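Local coordinates for tegumental protein 20.8 kDa (Clonorchis sinensis, PDB 5X2D) that probably binds calcium as a full-length tegumental-allergen-like protein carrying EF-hands, the present piece being its dynein-light-chain-like domain, at residues L3-I7 / A23-I27; A30-Q34 / L83-Y88; V74-S78 / F90-E95. All blocks are in the same frame, centred on the assembly; numbering follows the deposited sequence.

Contact 1: residues L3-I7 / A23-I27; sequences LPPEI and ARETI
A23 turns its methyl group from helix 16-29 onto three side chains of the N-terminal segment 3-7. I7 comes nearest, its CD1 lying 3.3 Å from A23 CB. The I7 side chain gets there because CG1 sits beside the backbone N (chi1 -82°) and CD1 continues outward in a nearly extended way, leading the end of the chain toward the helix. Next to it the P4 ring presents CD, 4.0 Å from A23 CB, while L3 adds the tip of one branch, with CD2 4.1 Å from A23 CB. L3 also rests on Q19 and I20, the preceding turn of the same helix.

Past A23, the helix turns T26 against L46 of helix 36-54. One turn on from A23, and joined to it by the backbone bond from I27 N to A23 O of 2.9 Å, I27 extends the same stripe. Its CD1 approaches I7 CD1 at 3.7 Å and P4 CG at 3.9 Å, the isoleucine and proline side chains meeting at an oblique angle. The other branch, CG2, comes only to the margin of E6, whose OE2 is 4.4 Å away.

No hydrogen bond crosses between the two segments. The lead-in to strand 7-13 is therefore laid against helix 16-29 by branched aliphatic groups, a methyl and a proline ring. I7 and I27 also reach L83 of the neighbouring strand 78-83, so the attachment of this N-terminal segment rests on apolar packing shared between helix and sheet.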
loop_
_atom_site.group_PDB
_atom_site.type_symbol
_atom_site.label_atom_id
_atom_site.label_comp_id
_atom_site.label_asym_id
_atom_site.label_seq_id
_atom_site.Cartn_x
_atom_site.Cartn_y
_atom_site.Cartn_z
ATOM N N LEU A 3 4.848 -5.253 22.934
ATOM C CA LEU A 3 4.548 -4.015 22.214
ATOM C C LEU A 3 3.732 -3.051 23.058
ATOM O O LEU A 3 2.822 -3.464 23.775
ATOM C CB LEU A 3 3.793 -4.294 20.917
ATOM C CG LEU A 3 4.625 -4.748 19.725
ATOM C CD1 LEU A 3 3.712 -4.852 18.532
ATOM C CD2 LEU A 3 5.743 -3.752 19.462
ATOM N N PRO A 4 4.051 -1.759 22.967
ATOM C CA PRO A 4 3.236 -0.760 23.648
ATOM C C PRO A 4 1.754 -0.941 23.281
ATOM O O PRO A 4 1.456 -1.463 22.199
ATOM C CB PRO A 4 3.805 0.560 23.114
ATOM C CG PRO A 4 5.209 0.251 22.778
ATOM C CD PRO A 4 5.167 -1.146 22.225
ATOM N N PRO A 5 0.841 -0.595 24.204
ATOM C CA PRO A 5 -0.593 -0.763 23.939
ATOM C C PRO A 5 -1.130 0.127 22.813
ATOM O O PRO A 5 -2.095 -0.260 22.149
ATOM C CB PRO A 5 -1.239 -0.405 25.278
ATOM C CG PRO A 5 -0.201 0.369 26.023
ATOM C CD PRO A 5 1.106 -0.189 25.594
ATOM N N GLU A 6 -0.505 1.281 22.591
ATOM C CA GLU A 6 -0.920 2.180 21.512
ATOM C C GLU A 6 -0.905 1.477 20.166
ATOM O O GLU A 6 -1.776 1.718 19.333
ATOM C CB GLU A 6 -0.017 3.420 21.417
ATOM C CG GLU A 6 0.336 4.129 22.714
ATOM C CD GLU A 6 1.501 3.491 23.433
ATOM O OE1 GLU A 6 1.486 2.253 23.572
ATOM O OE2 GLU A 6 2.449 4.210 23.819
ATOM N N ILE A 7 0.088 0.614 19.961
ATOM C CA ILE A 7 0.232 -0.093 18.697
ATOM C C ILE A 7 -0.678 -1.300 18.562
ATOM O O ILE A 7 -0.625 -2.237 19.352
ATOM C CB ILE A 7 1.692 -0.514 18.489
ATOM C CG1 ILE A 7 2.465 0.678 17.934
ATOM C CG2 ILE A 7 1.802 -1.659 17.491
ATOM C CD1 ILE A 7 3.890 0.628 18.212
ATOM N N ALA A 23 8.353 0.216 16.834
ATOM C CA ALA A 23 7.497 0.946 17.792
ATOM C C ALA A 23 8.241 2.143 18.367
ATOM O O ALA A 23 7.815 3.295 18.231
ATOM C CB ALA A 23 7.049 0.051 18.912
ATOM N N ARG A 24 9.369 1.830 18.999
ATOM C CA ARG A 24 10.279 2.794 19.607
ATOM C C ARG A 24 10.622 4.009 18.740
ATOM O O ARG A 24 10.571 5.140 19.210
ATOM C CB ARG A 24 11.578 2.062 19.954
ATOM C CG ARG A 24 11.928 1.952 21.426
ATOM C CD ARG A 24 12.531 3.253 21.938
ATOM N NE ARG A 24 13.051 3.115 23.297
ATOM C CZ ARG A 24 13.782 4.036 23.919
ATOM N NH1 ARG A 24 14.066 5.181 23.313
ATOM N NH2 ARG A 24 14.212 3.820 25.154
ATOM N N GLU A 25 10.975 3.771 17.481
ATOM C CA GLU A 25 11.382 4.848 16.599
ATOM C C GLU A 25 10.175 5.650 16.113
ATOM O O GLU A 25 10.250 6.873 15.944
ATOM C CB GLU A 25 12.176 4.277 15.407
ATOM C CG GLU A 25 12.601 5.293 14.359
ATOM C CD GLU A 25 13.768 6.158 14.835
ATOM O OE1 GLU A 25 14.309 5.879 15.942
ATOM O OE2 GLU A 25 14.156 7.099 14.091
ATOM N N THR A 26 9.056 4.956 15.925
ATOM C CA THR A 26 7.841 5.555 15.367
ATOM C C THR A 26 7.016 6.438 16.315
ATOM O O THR A 26 6.744 7.594 16.016
ATOM C CB THR A 26 6.903 4.451 14.873
ATOM O OG1 THR A 26 7.567 3.700 13.863
ATOM C CG2 THR A 26 5.616 5.015 14.315
ATOM N N ILE A 27 6.662 5.897 17.474
ATOM C CA ILE A 27 5.679 6.536 18.342
ATOM C C ILE A 27 6.036 7.961 18.766
ATOM O O ILE A 27 5.152 8.814 18.835
ATOM C CB ILE A 27 5.417 5.701 19.614
ATOM C CG1 ILE A 27 4.992 4.291 19.247
ATOM C CG2 ILE A 27 4.281 6.275 20.398
ATOM C CD1 ILE A 27 5.087 3.348 20.393
#

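Contact 2: residues A30-Q34 / L83-Y88; sequences APGAQ and LYNRAY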
loop_
_atom_site.group_PDB
_atom_site.type_symbol
_atom_site.label_atom_id
_atom_site.label_comp_id
_atom_site.label_asym_id
_atom_site.label_seq_id
_atom_site.Cartn_x
_atom_site.Cartn_y
_atom_site.Cartn_z
ATOM N N ALA A 30 6.016 10.108 15.003
ATOM C CA ALA A 30 4.918 9.903 14.046
ATOM C C ALA A 30 3.663 10.771 14.286
ATOM O O ALA A 30 3.201 11.440 13.365
ATOM C CB ALA A 30 4.538 8.421 13.988
ATOM N N PRO A 31 3.093 10.754 15.508
ATOM C CA PRO A 31 1.873 11.545 15.753
ATOM C C PRO A 31 2.029 13.065 15.613
ATOM O O PRO A 31 1.023 13.780 15.517
ATOM C CB PRO A 31 1.519 11.200 17.203
ATOM C CG PRO A 31 2.775 10.693 17.800
ATOM C CD PRO A 31 3.468 9.974 16.698
ATOM N N GLY A 32 3.263 13.554 15.611
ATOM C CA GLY A 32 3.502 14.972 15.440
ATOM C C GLY A 32 3.168 15.468 14.049
ATOM O O GLY A 32 2.758 16.616 13.873
ATOM N N ALA A 33 3.314 14.600 13.056
ATOM C CA ALA A 33 3.212 15.049 11.670
ATOM C C ALA A 33 1.799 14.940 11.056
ATOM O O ALA A 33 1.240 13.836 10.976
ATOM C CB ALA A 33 4.216 14.288 10.815
ATOM N N GLN A 34 1.253 16.097 10.613
ATOM C CA GLN A 34 -0.102 16.225 9.991
ATOM C C GLN A 34 -0.098 16.693 8.542
ATOM O O GLN A 34 -0.936 16.245 7.760
ATOM C CB GLN A 34 -1.103 17.168 10.685
ATOM C CG GLN A 34 -1.727 16.897 12.043
ATOM C CD GLN A 34 -2.442 15.562 12.125
ATOM O OE1 GLN A 34 -3.417 15.377 12.847
ATOM N NE2 GLN A 34 -1.760 14.565 11.633
ATOM N N LEU A 83 -1.319 3.194 14.784
ATOM C CA LEU A 83 -0.949 4.005 15.935
ATOM C C LEU A 83 -1.772 5.303 15.905
ATOM O O LEU A 83 -1.604 6.157 15.005
ATOM C CB LEU A 83 0.553 4.291 15.938
ATOM C CG LEU A 83 1.140 5.183 17.033
ATOM C CD1 LEU A 83 1.329 4.385 18.308
ATOM C CD2 LEU A 83 2.473 5.742 16.554
ATOM N N TYR A 84 -2.670 5.415 16.887
ATOM C CA TYR A 84 -3.599 6.529 16.996
ATOM C C TYR A 84 -4.451 6.687 15.728
ATOM O O TYR A 84 -4.585 7.796 15.171
ATOM C CB TYR A 84 -2.825 7.808 17.298
ATOM C CG TYR A 84 -1.998 7.760 18.567
ATOM C CD1 TYR A 84 -2.462 7.115 19.702
ATOM C CD2 TYR A 84 -0.736 8.347 18.621
ATOM C CE1 TYR A 84 -1.702 7.071 20.870
ATOM C CE2 TYR A 84 0.032 8.303 19.782
ATOM C CZ TYR A 84 -0.457 7.666 20.899
ATOM O OH TYR A 84 0.304 7.617 22.044
ATOM N N ASN A 85 -5.022 5.572 15.277
ATOM C CA ASN A 85 -5.841 5.530 14.059
ATOM C C ASN A 85 -5.157 6.109 12.805
ATOM O O ASN A 85 -5.794 6.786 11.989
ATOM C CB ASN A 85 -7.175 6.248 14.294
ATOM C CG ASN A 85 -8.349 5.522 13.655
ATOM O OD1 ASN A 85 -8.218 4.380 13.212
ATOM N ND2 ASN A 85 -9.510 6.170 13.633
ATOM N N ARG A 86 -3.858 5.837 12.671
ATOM C CA ARG A 86 -3.130 6.063 11.425
ATOM C C ARG A 86 -2.261 4.840 11.173
ATOM O O ARG A 86 -1.401 4.510 11.991
ATOM C CB ARG A 86 -2.286 7.333 11.500
ATOM C CG ARG A 86 -2.385 8.184 10.253
ATOM C CD ARG A 86 -2.000 9.642 10.498
ATOM N NE ARG A 86 -0.621 9.804 10.963
ATOM C CZ ARG A 86 -0.035 10.986 11.165
ATOM N NH1 ARG A 86 -0.697 12.113 10.926
ATOM N NH2 ARG A 86 1.221 11.044 11.597
ATOM N N ALA A 87 -2.497 4.153 10.060
ATOM C CA ALA A 87 -1.810 2.886 9.797
ATOM C C ALA A 87 -0.439 3.093 9.194
ATOM O O ALA A 87 -0.227 4.008 8.393
ATOM C CB ALA A 87 -2.645 1.994 8.879
ATOM N N TYR A 88 0.474 2.199 9.562
ATOM C CA TYR A 88 1.837 2.207 9.065
ATOM C C TYR A 88 2.166 0.857 8.453
ATOM O O TYR A 88 2.051 -0.178 9.111
ATOM C CB TYR A 88 2.818 2.553 10.193
ATOM C CG TYR A 88 2.603 3.944 10.744
ATOM C CD1 TYR A 88 1.673 4.179 11.749
ATOM C CD2 TYR A 88 3.298 5.038 10.223
ATOM C CE1 TYR A 88 1.460 5.451 12.241
ATOM C CE2 TYR A 88 3.088 6.317 10.707
ATOM C CZ TYR A 88 2.166 6.519 11.718
ATOM O OH TYR A 88 1.942 7.793 12.208
#
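R86 reaches across to the loop between the two helices and grips the carbonyl of A33 end-on, with both terminal nitrogens directed at one oxygen. NH1 lies 2.6 Å from A33 O and NH2 lies 2.9 Å from it, the NH1 bond having an N-H...O angle of 144°. Both nitrogens lie in the carbonyl plane, and A33 O is close to the guanidinium plane. A bend at chi3 (61°) turns the otherwise stretched arginine toward this oxygen, while L39 of helix 36-54 packs against its side chain. Y88 OH, at the edge of the guanidinium, takes weak bonds from R86 NE and NH2.

This buried part is completed by A30, whose CB sits 3.8 Å from Y88 CZ and 4.2 Å from L83 CD2. A30 and A33 are the ends of a type I turn, closed by A33 N to A30 O at 3.2 Å. The opposing residues form a beta hairpin with a two-residue turn: L83 and R86 are paired by backbone bonds in both directions, and Y84 and N85 have left-handed backbone angles.

Looser packing is found at the surface, where exposed P31 touches exposed Y84, the proline CB lying 3.9 Å from Y84 CD2 at the edge of the ring and near its plane. Q34, also exposed, crosses R86 obliquely, its amide plane 52° from the guanidinium, without a bond between them.

The R86 guanidinium is thus held by two bonds to one carbonyl oxygen, with weaker bonds to Y88 OH and D64 as a neighbour; these two oxygens would probably suit a charged guanidinium, and the bonds to A33 tie the interhelical loop to the hairpin tip.

Contact 3: residues V74-S78 / F90-E95; sequences VPNMS and FWQTSE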
loop_
_atom_site.group_PDB
_atom_site.type_symbol
_atom_site.label_atom_id
_atom_site.label_comp_id
_atom_site.label_asym_id
_atom_site.label_seq_id
_atom_site.Cartn_x
_atom_site.Cartn_y
_atom_site.Cartn_z
ATOM N N VAL A 74 4.071 -12.691 0.021
ATOM C CA VAL A 74 4.888 -11.520 0.259
ATOM C C VAL A 74 6.151 -11.947 0.986
ATOM O O VAL A 74 6.119 -12.348 2.168
ATOM C CB VAL A 74 4.151 -10.450 1.059
ATOM C CG1 VAL A 74 5.083 -9.327 1.375
ATOM C CG2 VAL A 74 2.915 -9.944 0.289
ATOM N N PRO A 75 7.271 -11.874 0.252
ATOM C CA PRO A 75 8.580 -12.470 0.522
ATOM C C PRO A 75 9.405 -11.904 1.681
ATOM O O PRO A 75 9.973 -12.716 2.402
ATOM C CB PRO A 75 9.326 -12.238 -0.802
ATOM C CG PRO A 75 8.731 -11.044 -1.359
ATOM C CD PRO A 75 7.292 -11.041 -0.960
ATOM N N ASN A 76 9.477 -10.595 1.896
ATOM C CA ASN A 76 10.370 -10.163 2.963
ATOM C C ASN A 76 9.633 -9.703 4.208
ATOM O O ASN A 76 8.410 -9.874 4.308
ATOM C CB ASN A 76 11.324 -9.090 2.474
ATOM C CG ASN A 76 12.285 -9.614 1.407
ATOM O OD1 ASN A 76 12.897 -10.689 1.557
ATOM N ND2 ASN A 76 12.428 -8.852 0.324
ATOM N N MET A 77 10.386 -9.210 5.191
ATOM C CA MET A 77 9.776 -8.765 6.436
ATOM C C MET A 77 8.713 -7.757 6.092
ATOM O O MET A 77 8.894 -6.979 5.165
ATOM C CB MET A 77 10.776 -8.135 7.399
ATOM C CG MET A 77 12.117 -8.769 7.464
ATOM S SD MET A 77 12.867 -8.479 9.080
ATOM C CE MET A 77 14.515 -8.014 8.506
ATOM N N SER A 78 7.574 -7.858 6.764
ATOM C CA SER A 78 6.532 -6.885 6.639
ATOM C C SER A 78 5.806 -6.743 7.957
ATOM O O SER A 78 5.475 -7.730 8.628
ATOM C CB SER A 78 5.592 -7.234 5.486
ATOM O OG SER A 78 4.896 -8.426 5.693
ATOM N N PHE A 90 5.093 -1.479 6.669
ATOM C CA PHE A 90 6.500 -1.675 6.338
ATOM C C PHE A 90 6.691 -2.904 5.461
ATOM O O PHE A 90 6.119 -3.968 5.737
ATOM C CB PHE A 90 7.356 -1.793 7.599
ATOM C CG PHE A 90 7.425 -0.518 8.398
ATOM C CD1 PHE A 90 6.319 -0.081 9.143
ATOM C CD2 PHE A 90 8.578 0.262 8.394
ATOM C CE1 PHE A 90 6.372 1.097 9.889
ATOM C CE2 PHE A 90 8.642 1.445 9.130
ATOM C CZ PHE A 90 7.533 1.865 9.880
ATOM N N TRP A 91 7.480 -2.728 4.400
ATOM C CA TRP A 91 7.927 -3.802 3.519
ATOM C C TRP A 91 9.409 -3.670 3.277
ATOM O O TRP A 91 9.841 -2.681 2.697
ATOM C CB TRP A 91 7.267 -3.745 2.139
ATOM C CG TRP A 91 5.813 -3.971 2.051
ATOM C CD1 TRP A 91 5.135 -5.107 2.375
ATOM C CD2 TRP A 91 4.841 -3.051 1.540
ATOM N NE1 TRP A 91 3.794 -4.945 2.119
ATOM C CE2 TRP A 91 3.587 -3.691 1.607
ATOM C CE3 TRP A 91 4.910 -1.745 1.039
ATOM C CZ2 TRP A 91 2.412 -3.071 1.197
ATOM C CZ3 TRP A 91 3.746 -1.135 0.633
ATOM C CH2 TRP A 91 2.515 -1.803 0.709
ATOM N N GLN A 92 10.183 -4.688 3.608
ATOM C CA GLN A 92 11.553 -4.730 3.142
ATOM C C GLN A 92 11.509 -5.176 1.684
ATOM O O GLN A 92 10.938 -6.193 1.378
ATOM C CB GLN A 92 12.350 -5.674 4.005
ATOM C CG GLN A 92 13.761 -5.888 3.582
ATOM C CD GLN A 92 14.454 -6.871 4.496
ATOM O OE1 GLN A 92 13.892 -7.926 4.844
ATOM N NE2 GLN A 92 15.658 -6.519 4.932
ATOM N N THR A 93 12.022 -4.366 0.762
ATOM C CA THR A 93 11.921 -4.723 -0.658
ATOM C C THR A 93 13.147 -5.464 -1.184
ATOM O O THR A 93 13.088 -6.026 -2.264
ATOM C CB THR A 93 11.683 -3.475 -1.562
ATOM O OG1 THR A 93 12.639 -2.453 -1.253
ATOM C CG2 THR A 93 10.281 -2.900 -1.360
ATOM N N SER A 94 14.243 -5.473 -0.420
ATOM C CA SER A 94 15.459 -6.239 -0.743
ATOM C C SER A 94 16.299 -6.394 0.518
ATOM O O SER A 94 16.065 -5.674 1.487
ATOM C CB SER A 94 16.289 -5.557 -1.839
ATOM O OG SER A 94 15.736 -5.764 -3.128
ATOM N N GLU A 95 17.249 -7.332 0.542
ATOM C CA GLU A 95 18.219 -7.334 1.641
ATOM C C GLU A 95 19.660 -7.300 1.129
ATOM O O GLU A 95 20.165 -6.243 0.739
ATOM C CB GLU A 95 17.982 -8.518 2.585
ATOM C CG GLU A 95 18.068 -9.915 1.977
ATOM C CD GLU A 95 17.771 -11.005 3.009
ATOM O OE1 GLU A 95 18.496 -11.090 4.028
ATOM O OE2 GLU A 95 16.800 -11.764 2.809
#
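The indole of W91 receives S78 and V74 at its pyrrole side. S78 CB lies 3.8 Å from W91 CD1, and V74 CG1 comes within 4.3 Å of the same carbon, each approaching obliquely to the ring. W91 and S78, as a pair, point to the same face of the sheet, where M61 of strand 58-63 also touches the indole. V74 additionally packs on Q59 of the second subunit. The other flat groups are the amides of N76 and Q92, whose side chains cross at about a right angle with their planes 75° apart. N76 uses its amide to hold the main chain of its partner: ND2 donates to Q92 O at 3.2 Å, the oxygen lying near the amide plane of N76, although the donor stands well above the carbonyl plane.

These contacts lie at the open end of the hairpin formed by the antiparallel strands 78-83 and 87-92, away from its turn; the two are the inner strands of the four-stranded sheet in this dynein-light-chain-like domain. S78 and W91 form a non-hydrogen-bonded pair, and S78 CA makes a CA-H...O contact of 3.1 Å with F90 O. One residue further out, Q92 N donates almost straight to M77 O, at 3.1 Å and 173°.

On the side away from the indole, Q92 extends its side chain with CG anti to the backbone N (chi1 176°), and the M77 side chain crosses it obliquely, with M77 CG 3.3 Å from Q92 OE1. The nitrogen end of this amide is held by G55 O, outside both segments. M77 bends at chi3, bringing CE within 3.7 Å of Q92 OE1, and also touches F54 at the end of helix 36-54. Just beyond the strand, T93 OG1 is bonded to C57 O.

In the fold
Contacts 1 and 2 adjoin, with centres 11 Å apart, and L83 and Y84 join them. L83 CD1 lies 3.5 Å from E6 CB, and L83 CD2 lies 3.8 Å from I27 CA, while Y84 packs on E6. Helix 16-29, its following loop and the N-terminal segment thus converge on the hairpin turn. Contact 3 lies on the opposite side of the chain's centre, about 20 Å from contact 1 and 21 Å from contact 2, centre to centre. It is linked to contact 2 through strand 87-92: one holds the strand's beginning against the interhelical loop, the other pairs its end with the entry to strand 78-83, beside the second subunit.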